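Local coordinates for protein putative mandelate racemase/muconate lactonizing enzyme (Bordetella bronchiseptica, PDB 3DDM) that is of unknown function but belongs to the mandelate racemase/muconate lactonizing enzyme group, whose fold joins an enolase-type N-terminal domain to a barrel domain, at residues A114-C125 with L282-G290; S143-A151 with L355-G363. The protein carries 1 engineered substitution. All coordinates share one frame; numbering follows the deposited sequence.

Interaction 1: A114-C125 with L282-G290; sequences AQAIAGLDIALC and LAKWGGFSG
The ring of F288 leans against the turn of helix formed by I122 and C125, meeting both obliquely. C125 comes nearest, with CB 3.6 Å from F288 CD2, and its sulfur also sits beside the ring as an oblique sulfur-aromatic contact. I122 CG2 touches the ring at F288 CE2. The other branch of I122 crosses L282 at about a right angle: CG1 is anti to the carbonyl carbon (chi1 -72°), which sends CD1 to L282, 3.8 Å from its CG. L282 CD1 in turn lies over one face of the F288 ring, toward its rim.

The helix here belongs to the N-terminal domain. Residues 282-290 follow barrel strand 275-278; the segment is the beta-alpha loop and the first turn of helix 287-300 in the enolase-type barrel, packed against a helix of the other domain. The backbones approach closely: A118 and G287 have CA atoms 4.3 Å apart, and A118 CB settles on loop backbone, 3.4 Å from L282 O. D121 supplies the polar grip. Its CG is anti to the backbone N (chi1 -170°), and S289 N donates a firm hydrogen bond to D121 OD1 at 2.8 Å, on the syn side and 32° out of the carboxylate plane. The S289 hydroxyl lies at OD2, too close for that bond's length to be trusted. The carboxylate's place near the start of that helix would probably favour its negative charge. A water joins A114 O, 3.0 Å away, to G286 N. At the far end Q115 CG and K284 CG touch at 4.0 Å before the chains part: K284 forms a salt bridge with E258 and a hydrogen bond to Q106 O of the second subunit, whereas Q115 OE1 is hydrogen-bonded to R69.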
loop_
_atom_site.group_PDB
_atom_site.type_symbol
_atom_site.label_atom_id
_atom_site.label_comp_id
_atom_site.label_asym_id
_atom_site.label_seq_id
_atom_site.Cartn_x
_atom_site.Cartn_y
_atom_site.Cartn_z
ATOM N N ALA A 114 4.922 3.508 5.862
ATOM C CA ALA A 114 4.907 3.501 7.325
ATOM C C ALA A 114 6.045 2.635 7.856
ATOM O O ALA A 114 6.750 3.010 8.805
ATOM C CB ALA A 114 3.593 2.977 7.835
ATOM N N GLN A 115 6.211 1.477 7.226
ATOM C CA GLN A 115 7.231 0.516 7.596
ATOM C C GLN A 115 8.633 1.106 7.439
ATOM O O GLN A 115 9.476 1.016 8.352
ATOM C CB GLN A 115 7.056 -0.746 6.749
ATOM C CG GLN A 115 5.917 -1.647 7.236
ATOM C CD GLN A 115 5.027 -2.183 6.114
ATOM O OE1 GLN A 115 5.507 -2.662 5.087
ATOM N NE2 GLN A 115 3.723 -2.117 6.324
ATOM N N ALA A 116 8.891 1.717 6.291
ATOM C CA ALA A 116 10.194 2.325 6.078
ATOM C C ALA A 116 10.391 3.419 7.127
ATOM O O ALA A 116 11.473 3.551 7.696
ATOM C CB ALA A 116 10.280 2.910 4.676
ATOM N N ILE A 117 9.341 4.192 7.394
ATOM C CA ILE A 117 9.433 5.265 8.373
ATOM C C ILE A 117 9.708 4.689 9.760
ATOM O O ILE A 117 10.569 5.183 10.475
ATOM C CB ILE A 117 8.139 6.136 8.377
ATOM C CG1 ILE A 117 8.086 6.983 7.094
ATOM C CG2 ILE A 117 8.110 7.055 9.583
ATOM C CD1 ILE A 117 6.902 7.968 7.010
ATOM N N ALA A 118 8.995 3.636 10.137
ATOM C CA ALA A 118 9.206 3.016 11.448
ATOM C C ALA A 118 10.660 2.537 11.604
ATOM O O ALA A 118 11.280 2.740 12.648
ATOM C CB ALA A 118 8.236 1.843 11.641
ATOM N N GLY A 119 11.198 1.898 10.568
ATOM C CA GLY A 119 12.570 1.438 10.629
ATOM C C GLY A 119 13.551 2.583 10.861
ATOM O O GLY A 119 14.508 2.443 11.636
ATOM N N LEU A 120 13.330 3.716 10.194
ATOM C CA LEU A 120 14.205 4.876 10.352
ATOM C C LEU A 120 14.070 5.520 11.728
ATOM O O LEU A 120 15.028 6.128 12.226
ATOM C CB LEU A 120 13.933 5.913 9.263
ATOM C CG LEU A 120 14.558 5.566 7.910
ATOM C CD1 LEU A 120 14.165 6.588 6.854
ATOM C CD2 LEU A 120 16.066 5.517 8.069
ATOM N N ASP A 121 12.899 5.397 12.356
ATOM C CA ASP A 121 12.729 5.975 13.685
ATOM C C ASP A 121 13.513 5.135 14.694
ATOM O O ASP A 121 14.150 5.666 15.612
ATOM C CB ASP A 121 11.255 6.023 14.095
ATOM C CG ASP A 121 11.036 6.840 15.369
ATOM O OD1 ASP A 121 10.862 6.231 16.456
ATOM O OD2 ASP A 121 11.062 8.096 15.271
ATOM N N ILE A 122 13.459 3.819 14.515
ATOM C CA ILE A 122 14.172 2.900 15.389
ATOM C C ILE A 122 15.672 3.217 15.350
ATOM O O ILE A 122 16.354 3.134 16.367
ATOM C CB ILE A 122 13.945 1.426 14.956
ATOM C CG1 ILE A 122 12.512 0.995 15.285
ATOM C CG2 ILE A 122 14.971 0.527 15.616
ATOM C CD1 ILE A 122 12.155 -0.399 14.795
ATOM N N ALA A 123 16.172 3.595 14.180
ATOM C CA ALA A 123 17.581 3.918 14.024
ATOM C C ALA A 123 17.945 5.280 14.625
ATOM O O ALA A 123 19.027 5.444 15.190
ATOM C CB ALA A 123 17.963 3.877 12.544
ATOM N N LEU A 124 17.052 6.260 14.488
ATOM C CA LEU A 124 17.308 7.589 15.040
ATOM C C LEU A 124 17.284 7.535 16.569
ATOM O O LEU A 124 18.048 8.245 17.236
ATOM C CB LEU A 124 16.275 8.592 14.526
ATOM C CG LEU A 124 16.461 9.007 13.068
ATOM C CD1 LEU A 124 15.302 9.878 12.628
ATOM C CD2 LEU A 124 17.779 9.744 12.912
ATOM N N CYS A 125 16.407 6.699 17.122
ATOM C CA CYS A 125 16.331 6.546 18.571
ATOM C C CYS A 125 17.553 5.771 19.056
ATOM O O CYS A 125 18.103 6.065 20.116
ATOM C CB CYS A 125 15.062 5.798 18.977
ATOM S SG CYS A 125 13.570 6.760 18.805
ATOM N N LEU A 282 6.339 -2.173 16.408
ATOM C CA LEU A 282 7.147 -0.971 16.257
ATOM C C LEU A 282 7.973 -0.892 14.974
ATOM O O LEU A 282 8.359 0.199 14.568
ATOM C CB LEU A 282 8.012 -0.754 17.509
ATOM C CG LEU A 282 9.523 -0.907 17.457
ATOM C CD1 LEU A 282 10.106 -0.424 18.758
ATOM C CD2 LEU A 282 9.883 -2.352 17.213
ATOM N N ALA A 283 8.218 -2.027 14.322
ATOM C CA ALA A 283 8.973 -2.019 13.056
ATOM C C ALA A 283 8.019 -1.869 11.854
ATOM O O ALA A 283 8.447 -1.615 10.723
ATOM C CB ALA A 283 9.794 -3.290 12.913
ATOM N N LYS A 284 6.725 -2.025 12.113
ATOM C CA LYS A 284 5.721 -1.900 11.070
ATOM C C LYS A 284 5.198 -0.470 11.056
ATOM O O LYS A 284 5.010 0.117 9.989
ATOM C CB LYS A 284 4.576 -2.874 11.323
ATOM C CG LYS A 284 4.268 -3.787 10.150
ATOM C CD LYS A 284 3.176 -4.790 10.499
ATOM C CE LYS A 284 2.561 -5.374 9.253
ATOM N NZ LYS A 284 1.306 -6.116 9.544
ATOM N N TRP A 285 4.965 0.091 12.245
ATOM C CA TRP A 285 4.476 1.464 12.347
ATOM C C TRP A 285 4.961 2.282 13.558
ATOM O O TRP A 285 5.157 1.761 14.661
ATOM C CB TRP A 285 2.939 1.507 12.339
ATOM C CG TRP A 285 2.444 2.909 12.541
ATOM C CD1 TRP A 285 2.344 3.889 11.589
ATOM C CD2 TRP A 285 2.148 3.544 13.799
ATOM N NE1 TRP A 285 2.011 5.095 12.176
ATOM C CE2 TRP A 285 1.885 4.912 13.528
ATOM C CE3 TRP A 285 2.085 3.091 15.128
ATOM C CZ2 TRP A 285 1.564 5.831 14.538
ATOM C CZ3 TRP A 285 1.767 4.004 16.134
ATOM C CH2 TRP A 285 1.509 5.363 15.828
ATOM N N GLY A 286 5.141 3.579 13.319
ATOM C CA GLY A 286 5.541 4.511 14.357
ATOM C C GLY A 286 6.913 4.414 14.988
ATOM O O GLY A 286 7.484 5.435 15.386
ATOM N N GLY A 287 7.452 3.204 15.089
ATOM C CA GLY A 287 8.749 3.052 15.715
ATOM C C GLY A 287 8.559 3.395 17.178
ATOM O O GLY A 287 7.466 3.227 17.718
ATOM N N PHE A 288 9.608 3.886 17.825
ATOM C CA PHE A 288 9.509 4.247 19.234
ATOM C C PHE A 288 8.681 5.519 19.394
ATOM O O PHE A 288 7.768 5.588 20.219
ATOM C CB PHE A 288 10.904 4.452 19.814
ATOM C CG PHE A 288 11.696 3.189 19.936
ATOM C CD1 PHE A 288 11.299 2.193 20.831
ATOM C CD2 PHE A 288 12.857 3.010 19.191
ATOM C CE1 PHE A 288 12.050 1.034 20.992
ATOM C CE2 PHE A 288 13.621 1.857 19.336
ATOM C CZ PHE A 288 13.218 0.862 20.242
ATOM N N SER A 289 9.004 6.523 18.596
ATOM C CA SER A 289 8.287 7.782 18.655
ATOM C C SER A 289 6.773 7.552 18.653
ATOM O O SER A 289 6.038 8.200 19.404
ATOM C CB SER A 289 8.686 8.658 17.470
ATOM O OG SER A 289 10.091 8.772 17.417
ATOM N N GLY A 290 6.313 6.620 17.822
ATOM C CA GLY A 290 4.890 6.350 17.755
ATOM C C GLY A 290 4.364 5.327 18.751
ATOM O O GLY A 290 3.338 5.554 19.395
HETATM O O HOH W 1 5.254 4.599 10.898
#

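Interaction 2: S143-A151 with L355-G363; sequences SGDRIGVYA and LHEGRITLG
A short antiparallel ladder fastens strand 359-361 to the first barrel strand, 146-154, beginning with reciprocal bonds between I147 and I360: I147 N to I360 O and I360 N to I147 O, both 2.9 Å and nearly straight. V149 N to G358 O continues the ladder at 3.3 Å; G358 belongs to the type I' turn 356-359 that precedes strand 359-361. Beyond the other end, D145 bonds twice: its O takes L362 N at 2.9 Å, and OD2 receives G363 N through the anti lone pair. D145 CG sits between the backbone N and the carbonyl carbon (chi1 71°), which brings the carboxylate to G363 N.

Strand 146-154 also pairs in parallel with 334-338 and 174-177, closing the barrel, so 359-361 branches off it as an added strand. On the I147 face, I147 CG1 and I360 CG1 meet at 3.5 Å, and V149 crosses I360 at about a right angle. R146, R359 and T361 occupy the other face. T361 CG2 lies 3.6 Å from R146 CB. The R146 and R359 guanidinium groups approach as like charges, both donors, their exact spacing doubtful. E357 OE1 lies above one R359 guanidinium face, toward its rim, a charge-only salt bridge.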
loop_
_atom_site.group_PDB
_atom_site.type_symbol
_atom_site.label_atom_id
_atom_site.label_comp_id
_atom_site.label_asym_id
_atom_site.label_seq_id
_atom_site.Cartn_x
_atom_site.Cartn_y
_atom_site.Cartn_z
ATOM N N SER A 143 12.861 1.398 33.790
ATOM C CA SER A 143 13.610 1.237 35.035
ATOM C C SER A 143 14.137 -0.184 35.271
ATOM O O SER A 143 14.722 -0.468 36.317
ATOM C CB SER A 143 12.750 1.670 36.226
ATOM O OG SER A 143 11.698 0.755 36.459
ATOM N N GLY A 144 13.927 -1.068 34.298
ATOM C CA GLY A 144 14.400 -2.438 34.411
ATOM C C GLY A 144 14.751 -2.961 33.028
ATOM O O GLY A 144 14.426 -2.318 32.026
ATOM N N ASP A 145 15.397 -4.123 32.963
ATOM C CA ASP A 145 15.785 -4.710 31.679
ATOM C C ASP A 145 15.380 -6.179 31.556
ATOM O O ASP A 145 15.763 -6.854 30.602
ATOM C CB ASP A 145 17.296 -4.596 31.502
ATOM C CG ASP A 145 18.058 -5.527 32.436
ATOM O OD1 ASP A 145 17.670 -5.623 33.623
ATOM O OD2 ASP A 145 19.044 -6.158 31.986
ATOM N N ARG A 146 14.613 -6.680 32.513
ATOM C CA ARG A 146 14.203 -8.074 32.474
ATOM C C ARG A 146 12.787 -8.195 31.926
ATOM O O ARG A 146 11.870 -7.541 32.414
ATOM C CB ARG A 146 14.306 -8.697 33.878
ATOM C CG ARG A 146 13.757 -10.118 33.984
ATOM C CD ARG A 146 14.373 -10.915 35.148
ATOM N NE ARG A 146 14.082 -10.376 36.484
ATOM C CZ ARG A 146 12.875 -10.350 37.055
ATOM N NH1 ARG A 146 11.813 -10.832 36.415
ATOM N NH2 ARG A 146 12.725 -9.838 38.274
ATOM N N ILE A 147 12.614 -9.025 30.900
ATOM C CA ILE A 147 11.299 -9.206 30.305
ATOM C C ILE A 147 10.983 -10.671 30.001
ATOM O O ILE A 147 11.877 -11.504 29.904
ATOM C CB ILE A 147 11.159 -8.387 28.992
ATOM C CG1 ILE A 147 12.070 -8.968 27.914
ATOM C CG2 ILE A 147 11.508 -6.923 29.234
ATOM C CD1 ILE A 147 12.079 -8.159 26.625
ATOM N N GLY A 148 9.699 -10.977 29.860
ATOM C CA GLY A 148 9.292 -12.332 29.537
ATOM C C GLY A 148 9.129 -12.498 28.028
ATOM O O GLY A 148 9.003 -11.505 27.296
ATOM N N VAL A 149 9.148 -13.741 27.555
ATOM C CA VAL A 149 8.989 -14.022 26.132
ATOM C C VAL A 149 8.103 -15.245 25.925
ATOM O O VAL A 149 7.789 -15.971 26.881
ATOM C CB VAL A 149 10.343 -14.303 25.435
ATOM C CG1 VAL A 149 11.298 -13.170 25.676
ATOM C CG2 VAL A 149 10.934 -15.607 25.935
ATOM N N TYR A 150 7.685 -15.460 24.678
ATOM C CA TYR A 150 6.872 -16.621 24.336
ATOM C C TYR A 150 7.231 -17.099 22.935
ATOM O O TYR A 150 7.608 -16.309 22.075
ATOM C CB TYR A 150 5.359 -16.315 24.454
ATOM C CG TYR A 150 4.732 -15.389 23.414
ATOM C CD1 TYR A 150 4.651 -14.003 23.627
ATOM C CD2 TYR A 150 4.192 -15.906 22.226
ATOM C CE1 TYR A 150 4.045 -13.158 22.683
ATOM C CE2 TYR A 150 3.589 -15.077 21.279
ATOM C CZ TYR A 150 3.517 -13.705 21.511
ATOM O OH TYR A 150 2.914 -12.889 20.571
ATOM N N ALA A 151 7.166 -18.407 22.728
ATOM C CA ALA A 151 7.461 -18.985 21.428
ATOM C C ALA A 151 6.242 -18.621 20.600
ATOM O O ALA A 151 5.114 -19.005 20.931
ATOM C CB ALA A 151 7.611 -20.503 21.541
ATOM N N LEU A 355 18.469 -16.034 27.742
ATOM C CA LEU A 355 17.198 -16.719 27.975
ATOM C C LEU A 355 17.278 -17.769 29.069
ATOM O O LEU A 355 17.841 -18.848 28.879
ATOM C CB LEU A 355 16.683 -17.370 26.689
ATOM C CG LEU A 355 15.474 -18.302 26.861
ATOM C CD1 LEU A 355 14.297 -17.528 27.437
ATOM C CD2 LEU A 355 15.118 -18.930 25.521
ATOM N N HIS A 356 16.700 -17.450 30.215
ATOM C CA HIS A 356 16.706 -18.363 31.338
ATOM C C HIS A 356 15.367 -18.252 32.048
ATOM O O HIS A 356 14.949 -17.158 32.443
ATOM C CB HIS A 356 17.857 -18.014 32.289
ATOM C CG HIS A 356 18.121 -19.060 33.329
ATOM N ND1 HIS A 356 18.068 -20.413 33.057
ATOM C CD2 HIS A 356 18.480 -18.952 34.633
ATOM C CE1 HIS A 356 18.381 -21.092 34.147
ATOM N NE2 HIS A 356 18.637 -20.229 35.117
ATOM N N GLU A 357 14.690 -19.390 32.185
ATOM C CA GLU A 357 13.393 -19.440 32.842
ATOM C C GLU A 357 12.415 -18.532 32.100
ATOM O O GLU A 357 11.816 -17.627 32.671
ATOM C CB GLU A 357 13.547 -19.013 34.309
ATOM C CG GLU A 357 12.250 -18.945 35.106
ATOM C CD GLU A 357 11.799 -17.513 35.358
ATOM O OE1 GLU A 357 10.667 -17.322 35.865
ATOM O OE2 GLU A 357 12.584 -16.583 35.050
ATOM N N GLY A 358 12.276 -18.779 30.807
ATOM C CA GLY A 358 11.372 -17.989 29.996
ATOM C C GLY A 358 11.562 -16.481 30.027
ATOM O O GLY A 358 10.656 -15.746 29.622
ATOM N N ARG A 359 12.712 -16.007 30.493
ATOM C CA ARG A 359 12.947 -14.562 30.541
ATOM C C ARG A 359 14.318 -14.149 30.043
ATOM O O ARG A 359 15.268 -14.916 30.091
ATOM C CB ARG A 359 12.768 -14.029 31.961
ATOM C CG ARG A 359 11.385 -14.252 32.532
ATOM C CD ARG A 359 11.287 -13.692 33.925
ATOM N NE ARG A 359 10.066 -14.122 34.594
ATOM C CZ ARG A 359 9.797 -13.886 35.877
ATOM N NH1 ARG A 359 8.658 -14.315 36.416
ATOM N NH2 ARG A 359 10.674 -13.220 36.623
ATOM N N ILE A 360 14.412 -12.926 29.553
ATOM C CA ILE A 360 15.678 -12.422 29.066
ATOM C C ILE A 360 15.929 -11.057 29.695
ATOM O O ILE A 360 15.005 -10.424 30.208
ATOM C CB ILE A 360 15.676 -12.282 27.520
ATOM C CG1 ILE A 360 14.671 -11.209 27.089
ATOM C CG2 ILE A 360 15.324 -13.621 26.876
ATOM C CD1 ILE A 360 14.657 -10.932 25.598
ATOM N N THR A 361 17.187 -10.629 29.687
ATOM C CA THR A 361 17.558 -9.327 30.213
ATOM C C THR A 361 18.393 -8.626 29.152
ATOM O O THR A 361 19.286 -9.220 28.538
ATOM C CB THR A 361 18.350 -9.441 31.516
ATOM O OG1 THR A 361 19.440 -10.343 31.331
ATOM C CG2 THR A 361 17.461 -9.955 32.630
ATOM N N LEU A 362 18.080 -7.356 28.931
ATOM C CA LEU A 362 18.747 -6.554 27.921
ATOM C C LEU A 362 20.145 -6.040 28.272
ATOM O O LEU A 362 20.928 -5.698 27.376
ATOM C CB LEU A 362 17.836 -5.382 27.547
ATOM C CG LEU A 362 16.438 -5.833 27.111
ATOM C CD1 LEU A 362 15.634 -4.630 26.666
ATOM C CD2 LEU A 362 16.552 -6.859 25.970
ATOM N N GLY A 363 20.467 -5.985 29.561
ATOM C CA GLY A 363 21.775 -5.491 29.955
ATOM C C GLY A 363 21.877 -3.986 29.791
ATOM O O GLY A 363 20.885 -3.318 29.487
#

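In the fold
Interaction 1 is buried and joins the two domains, a helix of the N-terminal domain against a barrel loop and the helix turn after it; interaction 2 is partly buried and lies at the barrel wall, attaching an extra antiparallel strand to the first barrel strand. Their centres are about 23 Å apart and their nearest atoms about 9 Å, so they do not touch, yet helix 313-325 packs side chains of both. Interaction 1 relies on apolar packing, one carboxylate and a water, and its edge reaches the second subunit. Interaction 2 instead rests mainly on backbone hydrogen bonds, with charged side chains toward one exposed face and isoleucines on the other; no other chain of the assembly touches it.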